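Local coordinates for bartonella effector protein (Bep) substrate of VirB T4SS (Bartonella rochalimae ATCC BAA-1498, PDB 4YK1) that is a VirB type IV secretion effector, here its BID domain, and as a whole protein probably transfers AMP from ATP to tyrosine or threonine residues of target proteins, at residues 59-73 / 110-124. Numbering follows the deposited sequence. Where two conformers were deposited one is given.
Sequences ISHINANPKMGRELS and SNEIFNYADKVSNIR
Tyr116 reaches from helix 97-140 across to Ile59, Ile62 and Asn63 of helix 56-64. Its CB points toward segment 59-73, and with CG anti to the backbone N (chi1 -179°) the ring is carried across. Ile62 CG2 lies at the ring edge, in plane, 4.0 Å from Tyr116 CD1, whereas Ile59 CD1 sits over one face near the rim. Tyr116 CE1, next along that edge, lies beside Ile62 CG2 and 3.4 Å from Asn63 OD1. At the tip, Tyr116 OH donates to Asn63 OD1 at 2.6 Å, in the carbonyl plane and on a lone pair, and packs against Ile59 CG2. Amide and ring are nearly coplanar. A water donates to Tyr116 OH and accepts from Asn63 ND2; OD1 is thus tied to the phenol directly and ND2 through the water, which should restrain the amide's rotation.

Arg124 meets the C-terminal end of the same short helix. Its NH1 donates to Asn63 O at 2.9 Å, Ala64 O lies over the guanidinium centre, and a salt bridge from NH2 to Glu21 holds the other branch.

The chain turns at Asn65, and Pro66 leads into the next helix. Pro66 CG presses on Val120 CG1 at 3.6 Å, and Pro66 O rests on Ala117 CB. Because Gly69 has no side chain, its CA comes within 3.8 Å of Ala117 CB, consistent with the 8.0 Å between the axes of 67-73 and 110-124. Ile113 is a knob in the hole formed by Ile62, Gly69, Leu72 and Ser73. On the outer flank, in the Arg70 conformer described, the edge of Phe114 meets a face of the guanidinium, the planes 75° apart. Ser110 OG closes the far end with a 2.6 Å bond to Ser73 O, from above the carbonyl plane.

Residues 67-73 thus run antiparallel to residues 110-124 (173°), packing characteristic of the four-helix bundle of the BID domain.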
loop_
_atom_site.group_PDB
_atom_site.type_symbol
_atom_site.label_atom_id
_atom_site.label_comp_id
_atom_site.label_asym_id
_atom_site.label_seq_id
_atom_site.Cartn_x
_atom_site.Cartn_y
_atom_site.Cartn_z
ATOM N N ILE A 59 0.984 6.151 -1.083
ATOM C CA ILE A 59 0.419 5.152 -0.173
ATOM C C ILE A 59 -1.113 5.258 -0.163
ATOM O O ILE A 59 -1.828 4.239 -0.184
ATOM C CB ILE A 59 1.007 5.318 1.239
ATOM C CG1 ILE A 59 2.505 5.004 1.215
ATOM C CG2 ILE A 59 0.279 4.425 2.244
ATOM C CD1 ILE A 59 2.798 3.547 0.829
ATOM N N SER A 60 -1.615 6.490 -0.121
ATOM C CA SER A 60 -3.064 6.714 -0.177
ATOM C C SER A 60 -3.681 6.138 -1.445
ATOM O O SER A 60 -4.749 5.538 -1.397
ATOM C CB SER A 60 -3.386 8.202 -0.087
ATOM O OG SER A 60 -2.810 8.747 1.078
ATOM N N HIS A 61 -3.005 6.308 -2.579
ATOM C CA HIS A 61 -3.521 5.781 -3.842
ATOM C C HIS A 61 -3.432 4.255 -3.897
ATOM O O HIS A 61 -4.316 3.591 -4.431
ATOM C CB HIS A 61 -2.766 6.386 -5.021
ATOM N N ILE A 62 -2.359 3.698 -3.353
ATOM C CA ILE A 62 -2.214 2.251 -3.314
ATOM C C ILE A 62 -3.285 1.636 -2.408
ATOM O O ILE A 62 -3.841 0.582 -2.721
ATOM C CB ILE A 62 -0.812 1.865 -2.865
ATOM C CG1 ILE A 62 0.196 2.252 -3.953
ATOM C CG2 ILE A 62 -0.724 0.384 -2.576
ATOM C CD1 ILE A 62 1.614 2.314 -3.452
ATOM N N ASN A 63 -3.585 2.296 -1.292
ATOM C CA ASN A 63 -4.628 1.788 -0.391
ATOM C C ASN A 63 -5.947 1.709 -1.131
ATOM O O ASN A 63 -6.767 0.827 -0.862
ATOM C CB ASN A 63 -4.785 2.670 0.845
ATOM C CG ASN A 63 -3.667 2.478 1.839
ATOM O OD1 ASN A 63 -2.877 1.529 1.733
ATOM N ND2 ASN A 63 -3.594 3.364 2.821
ATOM N N ALA A 64 -6.160 2.641 -2.057
ATOM C CA ALA A 64 -7.393 2.638 -2.831
ATOM C C ALA A 64 -7.269 1.736 -4.061
ATOM O O ALA A 64 -8.261 1.173 -4.519
ATOM C CB ALA A 64 -7.772 4.054 -3.239
ATOM N N ASN A 65 -6.053 1.586 -4.577
ATOM C CA ASN A 65 -5.831 0.826 -5.801
ATOM C C ASN A 65 -4.465 0.158 -5.793
ATOM O O ASN A 65 -3.486 0.700 -6.317
ATOM C CB ASN A 65 -5.968 1.726 -7.033
ATOM C CG ASN A 65 -5.712 0.974 -8.335
ATOM O OD1 ASN A 65 -5.800 -0.255 -8.379
ATOM N ND2 ASN A 65 -5.400 1.710 -9.401
ATOM N N PRO A 66 -4.400 -1.051 -5.221
ATOM C CA PRO A 66 -3.156 -1.797 -5.010
ATOM C C PRO A 66 -2.357 -1.999 -6.288
ATOM O O PRO A 66 -1.130 -2.081 -6.225
ATOM C CB PRO A 66 -3.639 -3.142 -4.461
ATOM C CG PRO A 66 -4.991 -2.883 -3.926
ATOM C CD PRO A 66 -5.582 -1.798 -4.760
ATOM N N LYS A 67 -3.039 -2.057 -7.430
ATOM C CA LYS A 67 -2.370 -2.262 -8.719
ATOM C C LYS A 67 -1.308 -1.217 -9.001
ATOM O O LYS A 67 -0.278 -1.516 -9.607
ATOM C CB LYS A 67 -3.405 -2.281 -9.853
HETATM N N MSE A 68 -1.548 0.010 -8.544
HETATM C CA MSE A 68 -0.593 1.108 -8.716
HETATM C C MSE A 68 0.688 0.899 -7.910
HETATM O O MSE A 68 1.701 1.575 -8.131
HETATM C CB MSE A 68 -1.241 2.442 -8.325
HETATM C CG MSE A 68 -1.625 3.320 -9.514
HETATM SE SE MSE A 68 -2.928 4.719 -9.080
HETATM C CE MSE A 68 -4.211 4.424 -10.517
ATOM N N GLY A 69 0.651 -0.038 -6.970
ATOM C CA GLY A 69 1.836 -0.354 -6.184
ATOM C C GLY A 69 2.870 -1.117 -7.004
ATOM O O GLY A 69 4.073 -0.900 -6.854
ATOM N N ARG A 70 2.399 -2.023 -7.856
ATOM C CA ARG A 70 3.288 -2.781 -8.744
ATOM C C ARG A 70 4.017 -1.829 -9.674
ATOM O O ARG A 70 5.224 -1.914 -9.842
ATOM C CB ARG A 70 2.530 -3.816 -9.589
ATOM C CG ARG A 70 3.431 -4.451 -10.668
ATOM C CD ARG A 70 2.701 -5.390 -11.630
ATOM N NE ARG A 70 2.242 -6.613 -10.980
ATOM C CZ ARG A 70 3.008 -7.676 -10.745
ATOM N NH1 ARG A 70 2.492 -8.738 -10.142
ATOM N NH2 ARG A 70 4.291 -7.672 -11.099
ATOM N N GLU A 71 3.268 -0.911 -10.272
ATOM C CA GLU A 71 3.812 0.093 -11.187
ATOM C C GLU A 71 4.814 1.017 -10.495
ATOM O O GLU A 71 5.913 1.267 -11.024
ATOM C CB GLU A 71 2.658 0.896 -11.802
ATOM C CG GLU A 71 3.018 2.220 -12.447
ATOM C CD GLU A 71 1.774 2.956 -12.984
ATOM O OE1 GLU A 71 1.414 4.020 -12.420
ATOM O OE2 GLU A 71 1.162 2.465 -13.966
ATOM N N LEU A 72 4.461 1.523 -9.315
ATOM C CA LEU A 72 5.403 2.345 -8.558
ATOM C C LEU A 72 6.657 1.563 -8.175
ATOM O O LEU A 72 7.761 2.103 -8.225
ATOM C CB LEU A 72 4.763 2.919 -7.289
ATOM C CG LEU A 72 5.687 3.811 -6.432
ATOM C CD1 LEU A 72 6.182 5.082 -7.187
ATOM C CD2 LEU A 72 4.979 4.231 -5.156
ATOM N N SER A 73 6.517 0.302 -7.772
ATOM C CA SER A 73 7.713 -0.464 -7.419
ATOM C C SER A 73 8.650 -0.562 -8.628
ATOM O O SER A 73 9.874 -0.475 -8.478
ATOM C CB SER A 73 7.362 -1.861 -6.909
ATOM O OG SER A 73 7.041 -2.737 -7.980
ATOM N N SER A 110 11.693 -0.415 -3.189
ATOM C CA SER A 110 10.874 -0.888 -4.301
ATOM C C SER A 110 10.215 -2.204 -3.940
ATOM O O SER A 110 9.014 -2.387 -4.132
ATOM C CB SER A 110 11.714 -1.061 -5.574
ATOM O OG SER A 110 10.988 -1.800 -6.553
ATOM N N ASN A 111 11.009 -3.125 -3.402
ATOM C CA ASN A 111 10.486 -4.423 -2.970
ATOM C C ASN A 111 9.392 -4.276 -1.895
ATOM O O ASN A 111 8.350 -4.943 -1.942
ATOM C CB ASN A 111 11.643 -5.270 -2.452
ATOM C CG ASN A 111 11.257 -6.719 -2.236
ATOM O OD1 ASN A 111 11.461 -7.270 -1.160
ATOM N ND2 ASN A 111 10.705 -7.337 -3.255
ATOM N N GLU A 112 9.619 -3.378 -0.938
ATOM C CA GLU A 112 8.663 -3.187 0.163
ATOM C C GLU A 112 7.342 -2.597 -0.339
ATOM O O GLU A 112 6.273 -2.992 0.107
ATOM C CB GLU A 112 9.268 -2.290 1.251
ATOM C CG GLU A 112 8.465 -2.257 2.541
ATOM C CD GLU A 112 8.362 -3.624 3.208
ATOM O OE1 GLU A 112 9.333 -4.421 3.130
ATOM O OE2 GLU A 112 7.297 -3.901 3.800
ATOM N N ILE A 113 7.415 -1.661 -1.278
ATOM C CA ILE A 113 6.213 -1.124 -1.929
ATOM C C ILE A 113 5.433 -2.248 -2.632
ATOM O O ILE A 113 4.207 -2.307 -2.549
ATOM C CB ILE A 113 6.568 -0.023 -2.936
ATOM C CG1 ILE A 113 7.088 1.239 -2.209
ATOM C CG2 ILE A 113 5.350 0.324 -3.810
ATOM C CD1 ILE A 113 6.027 1.930 -1.382
ATOM N N PHE A 114 6.137 -3.122 -3.347
ATOM C CA PHE A 114 5.464 -4.245 -4.002
ATOM C C PHE A 114 4.767 -5.118 -2.957
ATOM O O PHE A 114 3.613 -5.518 -3.127
ATOM C CB PHE A 114 6.438 -5.103 -4.814
ATOM C CG PHE A 114 5.750 -6.196 -5.576
ATOM C CD1 PHE A 114 5.223 -5.951 -6.834
ATOM C CD2 PHE A 114 5.581 -7.460 -5.009
ATOM C CE1 PHE A 114 4.560 -6.951 -7.532
ATOM C CE2 PHE A 114 4.906 -8.463 -5.696
ATOM C CZ PHE A 114 4.398 -8.212 -6.959
ATOM N N ASN A 115 5.472 -5.430 -1.877
ATOM C CA ASN A 115 4.884 -6.289 -0.842
ATOM C C ASN A 115 3.715 -5.613 -0.127
ATOM O O ASN A 115 2.722 -6.262 0.210
ATOM C CB ASN A 115 5.949 -6.709 0.170
ATOM C CG ASN A 115 6.959 -7.655 -0.429
ATOM O OD1 ASN A 115 6.721 -8.229 -1.493
ATOM N ND2 ASN A 115 8.081 -7.840 0.251
ATOM N N TYR A 116 3.845 -4.310 0.110
ATOM C CA TYR A 116 2.780 -3.521 0.712
ATOM C C TYR A 116 1.513 -3.606 -0.139
ATOM O O TYR A 116 0.413 -3.811 0.383
ATOM C CB TYR A 116 3.220 -2.058 0.882
ATOM C CG TYR A 116 2.169 -1.165 1.523
ATOM C CD1 TYR A 116 1.159 -0.584 0.759
ATOM C CD2 TYR A 116 2.191 -0.899 2.897
ATOM C CE1 TYR A 116 0.199 0.232 1.336
ATOM C CE2 TYR A 116 1.228 -0.077 3.486
ATOM C CZ TYR A 116 0.232 0.470 2.698
ATOM O OH TYR A 116 -0.724 1.285 3.251
ATOM N N ALA A 117 1.661 -3.437 -1.448
ATOM C CA ALA A 117 0.505 -3.459 -2.343
ATOM C C ALA A 117 -0.172 -4.823 -2.345
ATOM O O ALA A 117 -1.387 -4.905 -2.465
ATOM C CB ALA A 117 0.907 -3.077 -3.766
ATOM N N ASP A 118 0.617 -5.894 -2.248
ATOM C CA ASP A 118 0.046 -7.249 -2.174
ATOM C C ASP A 118 -0.802 -7.417 -0.911
ATOM O O ASP A 118 -1.860 -8.049 -0.942
ATOM C CB ASP A 118 1.149 -8.307 -2.201
ATOM C CG ASP A 118 0.611 -9.729 -2.031
ATOM O OD1 ASP A 118 0.276 -10.345 -3.059
ATOM O OD2 ASP A 118 0.526 -10.228 -0.880
ATOM N N LYS A 119 -0.323 -6.869 0.204
ATOM C CA LYS A 119 -1.061 -6.956 1.464
ATOM C C LYS A 119 -2.376 -6.201 1.345
ATOM O O LYS A 119 -3.424 -6.703 1.749
ATOM C CB LYS A 119 -0.249 -6.395 2.643
ATOM C CG LYS A 119 1.007 -7.185 3.004
ATOM C CD LYS A 119 1.821 -6.478 4.105
ATOM C CE LYS A 119 3.219 -7.084 4.285
ATOM N NZ LYS A 119 4.286 -6.216 3.671
ATOM N N VAL A 120 -2.320 -4.987 0.800
ATOM C CA VAL A 120 -3.526 -4.193 0.600
ATOM C C VAL A 120 -4.553 -4.958 -0.240
ATOM O O VAL A 120 -5.731 -5.002 0.094
ATOM C CB VAL A 120 -3.207 -2.852 -0.061
ATOM C CG1 VAL A 120 -4.502 -2.167 -0.481
ATOM C CG2 VAL A 120 -2.423 -1.965 0.906
ATOM N N SER A 121 -4.089 -5.543 -1.339
ATOM C CA SER A 121 -4.934 -6.304 -2.240
ATOM C C SER A 121 -5.669 -7.438 -1.522
ATOM O O SER A 121 -6.870 -7.627 -1.707
ATOM C CB SER A 121 -4.092 -6.873 -3.381
ATOM O OG SER A 121 -4.932 -7.475 -4.344
ATOM N N ASN A 122 -4.949 -8.179 -0.689
ATOM C CA ASN A 122 -5.564 -9.259 0.076
ATOM C C ASN A 122 -6.566 -8.751 1.110
ATOM O O ASN A 122 -7.598 -9.369 1.316
ATOM C CB ASN A 122 -4.489 -10.090 0.766
ATOM C CG ASN A 122 -3.706 -10.927 -0.215
ATOM O OD1 ASN A 122 -4.256 -11.413 -1.198
ATOM N ND2 ASN A 122 -2.420 -11.077 0.030
ATOM N N ILE A 123 -6.252 -7.640 1.768
ATOM C CA ILE A 123 -7.147 -7.061 2.768
ATOM C C ILE A 123 -8.456 -6.643 2.115
ATOM O O ILE A 123 -9.548 -6.945 2.613
ATOM C CB ILE A 123 -6.495 -5.861 3.474
ATOM C CG1 ILE A 123 -5.339 -6.327 4.351
ATOM C CG2 ILE A 123 -7.512 -5.142 4.346
ATOM C CD1 ILE A 123 -4.569 -5.201 4.959
ATOM N N ARG A 124 -8.339 -5.942 0.996
ATOM C CA ARG A 124 -9.505 -5.492 0.248
ATOM C C ARG A 124 -10.374 -6.669 -0.206
ATOM O O ARG A 124 -11.600 -6.586 -0.159
ATOM C CB ARG A 124 -9.072 -4.638 -0.954
ATOM C CG ARG A 124 -8.347 -3.335 -0.527
ATOM C CD ARG A 124 -8.213 -2.337 -1.666
ATOM N NE ARG A 124 -9.518 -1.939 -2.184
ATOM C CZ ARG A 124 -10.147 -0.805 -1.885
ATOM N NH1 ARG A 124 -9.601 0.099 -1.069
ATOM N NH2 ARG A 124 -11.336 -0.576 -2.416
HETATM O O HOH W 1 -1.756 2.822 5.329
#